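Local coordinates for protein adenine phosphoribosyltransferase, putative (Trypanosoma brucei brucei, PDB 5VN4) that probably catalyses the formation of AMP and diphosphate from adenine and 5-phospho-alpha-D-ribose 1-diphosphate in purine salvage, acting as a homodimer, at residues 11-14 against 18-21; 29-34 against 210-215; 72-77 against 100-105. All blocks are in the same frame, centred on the assembly; numbering follows the deposited sequence.

Contact 1: 11-14 against 18-21; sequences LVEV and YFTL
Glu-13 lays its aliphatic chain over one face of the Phe-19 ring, CG standing 3.9 Å from the ring centroid and 21° off the normal, a CH-pi contact displaced toward the rim. With CG anti to the backbone N (chi1 -165°) and the chain extended beyond it, the carboxylate follows the ring, its plane only 22° from that of the phenyl group. Glu-13 OE1 is then held by the backbone N of Asn-17, in the turn that follows. Leu-11 crosses Phe-19 at about a right angle, CD1 lying 4.1 Å from Phe-19 CB, while its other branch, CD2, meets Leu-21 CD2 at 4.2 Å. Behind these side chains stands the ladder of a beta hairpin, whose strands 11-13 and 18-21 run antiparallel. Val-12 and Thr-20 form its hydrogen-bonded pair: Val-12 N reaches Thr-20 O at 2.8 Å, and Thr-20 N returns a bond to Val-12 O at 3.0 Å. Nearer the turn, Val-14 N donates to Tyr-18 O at 2.9 Å. Here the chain turns a corner, and Val-14 CG1 packs on Thr-20 CG2 at 3.8 Å. Thr-20 OG1 turns from the hairpin to bond Thr-210 O, and backbone bonds from Phe-19 and Leu-21 join strand 18-21 to strand 208-213, its parallel neighbour in the main sheet.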
loop_
_atom_site.group_PDB
_atom_site.type_symbol
_atom_site.label_atom_id
_atom_site.label_comp_id
_atom_site.label_asym_id
_atom_site.label_seq_id
_atom_site.Cartn_x
_atom_site.Cartn_y
_atom_site.Cartn_z
ATOM N N LEU A 11 8.244 -11.933 -21.683
ATOM C CA LEU A 11 9.428 -11.732 -20.867
ATOM C C LEU A 11 10.656 -12.293 -21.562
ATOM O O LEU A 11 10.569 -13.181 -22.414
ATOM C CB LEU A 11 9.278 -12.456 -19.529
ATOM C CG LEU A 11 8.163 -11.982 -18.604
ATOM C CD1 LEU A 11 8.015 -12.986 -17.475
ATOM C CD2 LEU A 11 8.450 -10.591 -18.057
ATOM N N VAL A 12 11.811 -11.762 -21.167
ATOM C CA VAL A 12 13.101 -12.297 -21.574
ATOM C C VAL A 12 13.959 -12.464 -20.332
ATOM O O VAL A 12 13.900 -11.655 -19.395
ATOM C CB VAL A 12 13.810 -11.418 -22.625
ATOM C CG1 VAL A 12 13.037 -11.428 -23.940
ATOM C CG2 VAL A 12 13.992 -10.006 -22.106
ATOM N N GLU A 13 14.729 -13.544 -20.312
ATOM C CA GLU A 13 15.602 -13.851 -19.187
ATOM C C GLU A 13 16.937 -13.157 -19.427
ATOM O O GLU A 13 17.711 -13.572 -20.297
ATOM C CB GLU A 13 15.768 -15.363 -19.052
ATOM C CG GLU A 13 16.353 -15.788 -17.714
ATOM C CD GLU A 13 16.387 -17.302 -17.521
ATOM O OE1 GLU A 13 16.795 -17.752 -16.430
ATOM O OE2 GLU A 13 16.009 -18.045 -18.446
ATOM N N VAL A 14 17.208 -12.097 -18.666
ATOM C CA VAL A 14 18.398 -11.284 -18.921
ATOM C C VAL A 14 19.599 -11.712 -18.073
ATOM O O VAL A 14 20.746 -11.503 -18.482
ATOM C CB VAL A 14 18.108 -9.772 -18.807
ATOM C CG1 VAL A 14 17.068 -9.327 -19.850
ATOM C CG2 VAL A 14 17.655 -9.410 -17.414
ATOM N N TYR A 18 16.298 -14.064 -13.808
ATOM C CA TYR A 18 15.947 -12.646 -13.719
ATOM C C TYR A 18 15.295 -12.278 -15.044
ATOM O O TYR A 18 15.981 -12.188 -16.067
ATOM C CB TYR A 18 17.188 -11.789 -13.451
ATOM C CG TYR A 18 16.937 -10.508 -12.663
ATOM C CD1 TYR A 18 15.753 -9.789 -12.797
ATOM C CD2 TYR A 18 17.898 -10.024 -11.779
ATOM C CE1 TYR A 18 15.539 -8.629 -12.066
ATOM C CE2 TYR A 18 17.700 -8.859 -11.047
ATOM C CZ TYR A 18 16.511 -8.166 -11.198
ATOM O OH TYR A 18 16.297 -7.011 -10.482
ATOM N N PHE A 19 13.974 -12.106 -15.026
ATOM C CA PHE A 19 13.170 -11.877 -16.221
ATOM C C PHE A 19 12.620 -10.458 -16.229
ATOM O O PHE A 19 12.245 -9.927 -15.181
ATOM C CB PHE A 19 11.976 -12.836 -16.262
ATOM C CG PHE A 19 12.358 -14.290 -16.358
ATOM C CD1 PHE A 19 12.676 -15.025 -15.217
ATOM C CD2 PHE A 19 12.393 -14.926 -17.590
ATOM C CE1 PHE A 19 13.023 -16.375 -15.313
ATOM C CE2 PHE A 19 12.731 -16.269 -17.689
ATOM C CZ PHE A 19 13.051 -16.994 -16.546
ATOM N N THR A 20 12.554 -9.863 -17.421
ATOM C CA THR A 20 11.970 -8.544 -17.600
ATOM C C THR A 20 11.280 -8.515 -18.960
ATOM O O THR A 20 11.500 -9.388 -19.798
ATOM C CB THR A 20 13.047 -7.460 -17.455
ATOM O OG1 THR A 20 12.434 -6.168 -17.363
ATOM C CG2 THR A 20 14.015 -7.484 -18.632
ATOM N N LEU A 21 10.414 -7.526 -19.177
ATOM C CA LEU A 21 9.704 -7.480 -20.449
ATOM C C LEU A 21 10.683 -7.317 -21.609
ATOM O O LEU A 21 11.737 -6.689 -21.477
ATOM C CB LEU A 21 8.701 -6.326 -20.468
ATOM C CG LEU A 21 7.423 -6.518 -19.649
ATOM C CD1 LEU A 21 6.697 -5.184 -19.539
ATOM C CD2 LEU A 21 6.521 -7.582 -20.256
#

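Contact 2: 29-34 against 210-215; sequences KKFEKV and TLVDET
Phe-31 and Val-212 form the centre of a buried apolar contact that packs helix 26-34 against the end of strand 208-213, an element of the main sheet of this type I phosphoribosyltransferase, where the chain turns a corner at Leu-211 and Val-212. With Val-212 CG1 anti to the carbonyl carbon (chi1 -63°), both valine methyls meet the ring from the same side. CG1 touches Phe-31 CD2 at 3.7 Å and also packs on Phe-31 CB; CG2 lies over the face, 3.9 Å above the ring plane and offset toward the rim. Further out along the ring, Leu-211 CD1 approaches Phe-31 CE2 obliquely at 4.1 Å. Val-62 and Ile-66 of helix 60-75 also pack on Phe-31.

No direct hydrogen bond spans the two segments; the polar link is a water that donates to Glu-32 OE2 at 2.8 Å and to Thr-215 OG1 at 3.0 Å. Asp-213 OD1 accepts from Thr-215 N in an Asx turn and forms a salt bridge with Arg-28 of helix 26-34, which would probably favour the ionised carboxylate. Thr-215 N comes from above the carboxylate plane, while Thr-215 OG1 donates to the syn lone pair of Asp-213 OD1 at 2.7 Å.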
loop_
_atom_site.group_PDB
_atom_site.type_symbol
_atom_site.label_atom_id
_atom_site.label_comp_id
_atom_site.label_asym_id
_atom_site.label_seq_id
_atom_site.Cartn_x
_atom_site.Cartn_y
_atom_site.Cartn_z
ATOM N N LYS A 29 6.802 -0.070 -23.400
ATOM C CA LYS A 29 6.732 1.252 -24.015
ATOM C C LYS A 29 5.849 2.196 -23.205
ATOM O O LYS A 29 6.144 3.392 -23.100
ATOM C CB LYS A 29 6.240 1.132 -25.456
ATOM C CG LYS A 29 7.119 0.262 -26.345
ATOM C CD LYS A 29 8.478 0.889 -26.635
ATOM C CE LYS A 29 9.268 0.025 -27.628
ATOM N NZ LYS A 29 10.600 0.583 -27.992
ATOM N N LYS A 30 4.755 1.683 -22.629
ATOM C CA LYS A 30 3.924 2.520 -21.765
ATOM C C LYS A 30 4.682 2.967 -20.517
ATOM O O LYS A 30 4.601 4.134 -20.120
ATOM C CB LYS A 30 2.639 1.781 -21.381
ATOM C CG LYS A 30 1.680 1.577 -22.546
ATOM C CD LYS A 30 0.404 0.879 -22.116
ATOM C CE LYS A 30 -0.582 0.803 -23.261
ATOM N NZ LYS A 30 -0.018 0.045 -24.405
ATOM N N PHE A 31 5.414 2.047 -19.874
ATOM C CA PHE A 31 6.251 2.417 -18.733
ATOM C C PHE A 31 7.266 3.485 -19.121
ATOM O O PHE A 31 7.548 4.399 -18.336
ATOM C CB PHE A 31 7.016 1.198 -18.212
ATOM C CG PHE A 31 6.300 0.403 -17.149
ATOM C CD1 PHE A 31 6.306 0.818 -15.822
ATOM C CD2 PHE A 31 5.675 -0.795 -17.463
ATOM C CE1 PHE A 31 5.671 0.056 -14.828
ATOM C CE2 PHE A 31 5.049 -1.551 -16.475
ATOM C CZ PHE A 31 5.055 -1.120 -15.157
ATOM N N GLU A 32 7.841 3.379 -20.324
ATOM C CA GLU A 32 8.886 4.318 -20.726
ATOM C C GLU A 32 8.367 5.746 -20.802
ATOM O O GLU A 32 9.145 6.692 -20.649
ATOM C CB GLU A 32 9.482 3.903 -22.070
ATOM C CG GLU A 32 10.410 2.703 -21.956
ATOM C CD GLU A 32 10.862 2.157 -23.299
ATOM O OE1 GLU A 32 10.424 2.690 -24.342
ATOM O OE2 GLU A 32 11.657 1.185 -23.308
ATOM N N LYS A 33 7.068 5.928 -21.025
ATOM C CA LYS A 33 6.509 7.269 -21.112
ATOM C C LYS A 33 6.085 7.838 -19.765
ATOM O O LYS A 33 5.823 9.042 -19.679
ATOM C CB LYS A 33 5.341 7.285 -22.102
ATOM C CG LYS A 33 5.791 6.925 -23.506
ATOM C CD LYS A 33 4.665 6.899 -24.516
ATOM C CE LYS A 33 5.203 6.468 -25.879
ATOM N NZ LYS A 33 5.901 5.149 -25.799
ATOM N N VAL A 34 6.035 7.024 -18.709
ATOM C CA VAL A 34 5.512 7.496 -17.435
ATOM C C VAL A 34 6.510 7.383 -16.296
ATOM O O VAL A 34 6.492 8.224 -15.391
ATOM C CB VAL A 34 4.159 6.859 -17.065
ATOM C CG1 VAL A 34 3.090 7.272 -18.065
ATOM C CG2 VAL A 34 4.286 5.363 -16.994
ATOM N N THR A 210 10.550 -8.786 -13.051
ATOM C CA THR A 210 10.352 -7.352 -12.884
ATOM C C THR A 210 10.003 -6.767 -14.241
ATOM O O THR A 210 10.789 -6.879 -15.185
ATOM C CB THR A 210 11.591 -6.664 -12.301
ATOM O OG1 THR A 210 12.720 -6.858 -13.158
ATOM C CG2 THR A 210 11.918 -7.213 -10.920
ATOM N N LEU A 211 8.831 -6.142 -14.338
ATOM C CA LEU A 211 8.290 -5.792 -15.652
ATOM C C LEU A 211 9.255 -4.936 -16.467
ATOM O O LEU A 211 9.506 -5.226 -17.643
ATOM C CB LEU A 211 6.929 -5.110 -15.509
ATOM C CG LEU A 211 5.846 -6.011 -14.913
ATOM C CD1 LEU A 211 4.483 -5.310 -14.985
ATOM C CD2 LEU A 211 5.798 -7.375 -15.597
ATOM N N VAL A 212 9.790 -3.864 -15.876
ATOM C CA VAL A 212 10.816 -3.104 -16.581
ATOM C C VAL A 212 12.120 -3.127 -15.790
ATOM O O VAL A 212 12.217 -3.782 -14.738
ATOM C CB VAL A 212 10.355 -1.694 -17.019
ATOM C CG1 VAL A 212 9.203 -1.815 -18.016
ATOM C CG2 VAL A 212 9.955 -0.844 -15.827
ATOM N N ASP A 213 13.141 -2.455 -16.316
ATOM C CA ASP A 213 14.496 -2.545 -15.797
ATOM C C ASP A 213 15.130 -1.165 -15.876
ATOM O O ASP A 213 14.469 -0.169 -16.191
ATOM C CB ASP A 213 15.294 -3.632 -16.533
ATOM C CG ASP A 213 15.487 -3.330 -18.011
ATOM O OD1 ASP A 213 15.113 -2.220 -18.452
ATOM O OD2 ASP A 213 16.031 -4.202 -18.727
ATOM N N GLU A 214 16.441 -1.121 -15.617
ATOM C CA GLU A 214 17.159 0.148 -15.565
ATOM C C GLU A 214 17.128 0.921 -16.882
ATOM O O GLU A 214 17.386 2.130 -16.879
ATOM C CB GLU A 214 18.609 -0.075 -15.113
ATOM C CG GLU A 214 19.419 -1.045 -15.970
ATOM C CD GLU A 214 19.382 -2.477 -15.450
ATOM O OE1 GLU A 214 18.301 -2.930 -15.035
ATOM O OE2 GLU A 214 20.438 -3.164 -15.449
ATOM N N THR A 215 16.828 0.267 -18.009
ATOM C CA THR A 215 16.779 1.012 -19.265
ATOM C C THR A 215 15.615 1.992 -19.302
ATOM O O THR A 215 15.615 2.895 -20.143
ATOM C CB THR A 215 16.710 0.078 -20.477
ATOM O OG1 THR A 215 15.438 -0.578 -20.521
ATOM C CG2 THR A 215 17.822 -0.950 -20.440
HETATM O O HOH W 1 12.625 0.382 -20.797
#

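Contact 3: 72-77 against 100-105; sequences DRYKNL and VELNVP
Leu-102 pushes its two methyl branches against Tyr-74 and Lys-75, packing the C-terminal ends of helices 60-75 and 95-102 together within the phosphoribosyltransferase domain. The leucine has CG anti to its carbonyl carbon (chi1 -65°) and is extended at chi2, a conformation that spreads the two methyls over neighbouring residues of the facing helix. Leu-102 CD1 contacts Tyr-74 CB at 3.8 Å and lies at the edge of the tyrosine ring, near its plane, beside Tyr-74 CD2. The other methyl, Leu-102 CD2, sits 3.6 Å from Lys-75 CG. The CB of Tyr-74 faces the 100-105 segment, but the ring carries OH off to a hydrogen bond with OE2 of Glu-179, outside both segments; Arg-73 NE pairs with that same oxygen, so two neighbours on helix 60-75 share one anchor. Lys-75 instead brings its tip across the contact. Its chain is extended through chi2 and chi3, then bends at chi4 (-48°), and this last turn brings the ammonium group to the end of helix 95-102. That helix closes in a Schellman motif with Asn-103, at positive phi, as its C-prime residue. Glu-101 directs its own carboxylate to a salt bridge with Arg-67 of the second subunit, placing this helix end at the dimer interface. A water bonds weakly to both Lys-75 NZ and Leu-102 O. Lys-75 NZ donates to Glu-101 O at 3.0 Å, approaching from above the carbonyl plane, 50° out of it.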
loop_
_atom_site.group_PDB
_atom_site.type_symbol
_atom_site.label_atom_id
_atom_site.label_comp_id
_atom_site.label_asym_id
_atom_site.label_seq_id
_atom_site.Cartn_x
_atom_site.Cartn_y
_atom_site.Cartn_z
ATOM N N ASP A 72 -3.107 -12.623 -15.223
ATOM C CA ASP A 72 -3.068 -13.610 -16.299
ATOM C C ASP A 72 -1.960 -14.627 -16.078
ATOM O O ASP A 72 -2.149 -15.824 -16.326
ATOM C CB ASP A 72 -2.897 -12.929 -17.658
ATOM C CG ASP A 72 -2.533 -13.914 -18.766
ATOM O OD1 ASP A 72 -1.327 -14.183 -18.971
ATOM O OD2 ASP A 72 -3.461 -14.435 -19.423
ATOM N N ARG A 73 -0.794 -14.168 -15.618
ATOM C CA ARG A 73 0.341 -15.059 -15.416
ATOM C C ARG A 73 0.016 -16.129 -14.385
ATOM O O ARG A 73 0.268 -17.321 -14.604
ATOM C CB ARG A 73 1.552 -14.235 -14.975
ATOM C CG ARG A 73 2.803 -15.044 -14.732
ATOM C CD ARG A 73 3.988 -14.104 -14.577
ATOM N NE ARG A 73 5.212 -14.847 -14.302
ATOM C CZ ARG A 73 5.961 -15.423 -15.236
ATOM N NH1 ARG A 73 5.623 -15.327 -16.518
ATOM N NH2 ARG A 73 7.055 -16.085 -14.886
ATOM N N TYR A 74 -0.547 -15.717 -13.249
ATOM C CA TYR A 74 -0.794 -16.666 -12.175
ATOM C C TYR A 74 -2.078 -17.461 -12.376
ATOM O O TYR A 74 -2.189 -18.564 -11.836
ATOM C CB TYR A 74 -0.747 -15.957 -10.819
ATOM C CG TYR A 74 0.575 -15.243 -10.590
ATOM C CD1 TYR A 74 1.779 -15.819 -10.997
ATOM C CD2 TYR A 74 0.622 -13.989 -9.992
ATOM C CE1 TYR A 74 2.989 -15.169 -10.805
ATOM C CE2 TYR A 74 1.823 -13.326 -9.797
ATOM C CZ TYR A 74 3.008 -13.922 -10.203
ATOM O OH TYR A 74 4.201 -13.262 -10.004
ATOM N N LYS A 75 -3.029 -16.943 -13.160
ATOM C CA LYS A 75 -4.200 -17.737 -13.518
ATOM C C LYS A 75 -3.827 -18.913 -14.406
ATOM O O LYS A 75 -4.538 -19.924 -14.425
ATOM C CB LYS A 75 -5.223 -16.886 -14.269
ATOM C CG LYS A 75 -6.180 -16.098 -13.413
ATOM C CD LYS A 75 -7.464 -15.841 -14.194
ATOM C CE LYS A 75 -8.254 -14.686 -13.614
ATOM N NZ LYS A 75 -8.403 -14.816 -12.141
ATOM N N ASN A 76 -2.743 -18.792 -15.167
ATOM C CA ASN A 76 -2.385 -19.790 -16.163
ATOM C C ASN A 76 -1.341 -20.786 -15.669
ATOM O O ASN A 76 -0.886 -21.632 -16.448
ATOM C CB ASN A 76 -1.964 -19.103 -17.466
ATOM C CG ASN A 76 -3.157 -18.558 -18.241
ATOM O OD1 ASN A 76 -4.077 -19.304 -18.584
ATOM N ND2 ASN A 76 -3.158 -17.254 -18.500
ATOM N N LEU A 77 -0.968 -20.719 -14.394
ATOM C CA LEU A 77 -0.124 -21.751 -13.810
ATOM C C LEU A 77 -0.895 -23.061 -13.717
ATOM O O LEU A 77 -2.098 -23.072 -13.444
ATOM C CB LEU A 77 0.323 -21.335 -12.410
ATOM C CG LEU A 77 1.221 -20.104 -12.328
ATOM C CD1 LEU A 77 1.595 -19.817 -10.886
ATOM C CD2 LEU A 77 2.458 -20.308 -13.185
ATOM N N VAL A 100 -7.111 -9.728 -5.434
ATOM C CA VAL A 100 -8.567 -9.757 -5.481
ATOM C C VAL A 100 -9.056 -10.493 -6.725
ATOM O O VAL A 100 -10.031 -11.249 -6.658
ATOM C CB VAL A 100 -9.169 -8.347 -5.316
ATOM C CG1 VAL A 100 -8.901 -7.482 -6.536
ATOM C CG2 VAL A 100 -10.659 -8.437 -5.019
ATOM N N GLU A 101 -8.383 -10.313 -7.863
ATOM C CA GLU A 101 -8.820 -11.003 -9.075
ATOM C C GLU A 101 -8.491 -12.486 -9.035
ATOM O O GLU A 101 -9.205 -13.295 -9.637
ATOM C CB GLU A 101 -8.182 -10.378 -10.314
ATOM C CG GLU A 101 -8.411 -8.892 -10.458
ATOM C CD GLU A 101 -9.872 -8.528 -10.558
ATOM O OE1 GLU A 101 -10.689 -9.375 -10.985
ATOM O OE2 GLU A 101 -10.202 -7.379 -10.207
ATOM N N LEU A 102 -7.402 -12.860 -8.366
ATOM C CA LEU A 102 -7.067 -14.265 -8.194
ATOM C C LEU A 102 -7.848 -14.912 -7.063
ATOM O O LEU A 102 -7.788 -16.137 -6.915
ATOM C CB LEU A 102 -5.569 -14.408 -7.920
ATOM C CG LEU A 102 -4.627 -13.997 -9.053
ATOM C CD1 LEU A 102 -3.194 -14.057 -8.563
ATOM C CD2 LEU A 102 -4.818 -14.903 -10.265
ATOM N N ASN A 103 -8.564 -14.118 -6.268
ATOM C CA ASN A 103 -9.309 -14.615 -5.114
ATOM C C ASN A 103 -8.390 -15.312 -4.113
ATOM O O ASN A 103 -8.665 -16.426 -3.655
ATOM C CB ASN A 103 -10.472 -15.517 -5.530
ATOM C CG ASN A 103 -11.419 -15.789 -4.387
ATOM O OD1 ASN A 103 -11.726 -14.897 -3.598
ATOM N ND2 ASN A 103 -11.867 -17.032 -4.274
ATOM N N VAL A 104 -7.289 -14.646 -3.778
ATOM C CA VAL A 104 -6.354 -15.178 -2.788
ATOM C C VAL A 104 -6.086 -14.103 -1.745
ATOM O O VAL A 104 -6.231 -12.897 -2.014
ATOM C CB VAL A 104 -5.034 -15.663 -3.437
ATOM C CG1 VAL A 104 -5.291 -16.820 -4.404
ATOM C CG2 VAL A 104 -4.302 -14.503 -4.116
ATOM N N PRO A 105 -5.684 -14.514 -0.540
ATOM C CA PRO A 105 -5.252 -13.542 0.470
ATOM C C PRO A 105 -4.088 -12.694 -0.014
ATOM O O PRO A 105 -3.178 -13.173 -0.700
ATOM C CB PRO A 105 -4.813 -14.428 1.639
ATOM C CG PRO A 105 -5.583 -15.693 1.464
ATOM C CD PRO A 105 -5.691 -15.891 -0.017
HETATM O O HOH W 2 -7.783 -17.404 -9.979
#

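How the contacts relate
Contacts 1 and 2 meet on the main sheet, where strands 18-21 and 208-213 are parallel neighbours and Leu-21 N lies 2.9 Å from Leu-211 O. Their centres are 12 Å apart, and strand 18-21 leads into helix 26-34. Both lie near the active site but outside the ligand pockets: the Tyr-18 side chain of contact 1 is about 8 Å from the bound ribose-5-phosphate, and that of Val-212 in contact 2 about 11 Å from adenine. Contact 3 lies away from these sites, at the dimer interface. It touches contact 1 through Leu-11 CD1 and Arg-73 NH1, 3.5 Å apart, but stays about 7 Å from contact 2 at the nearest atoms.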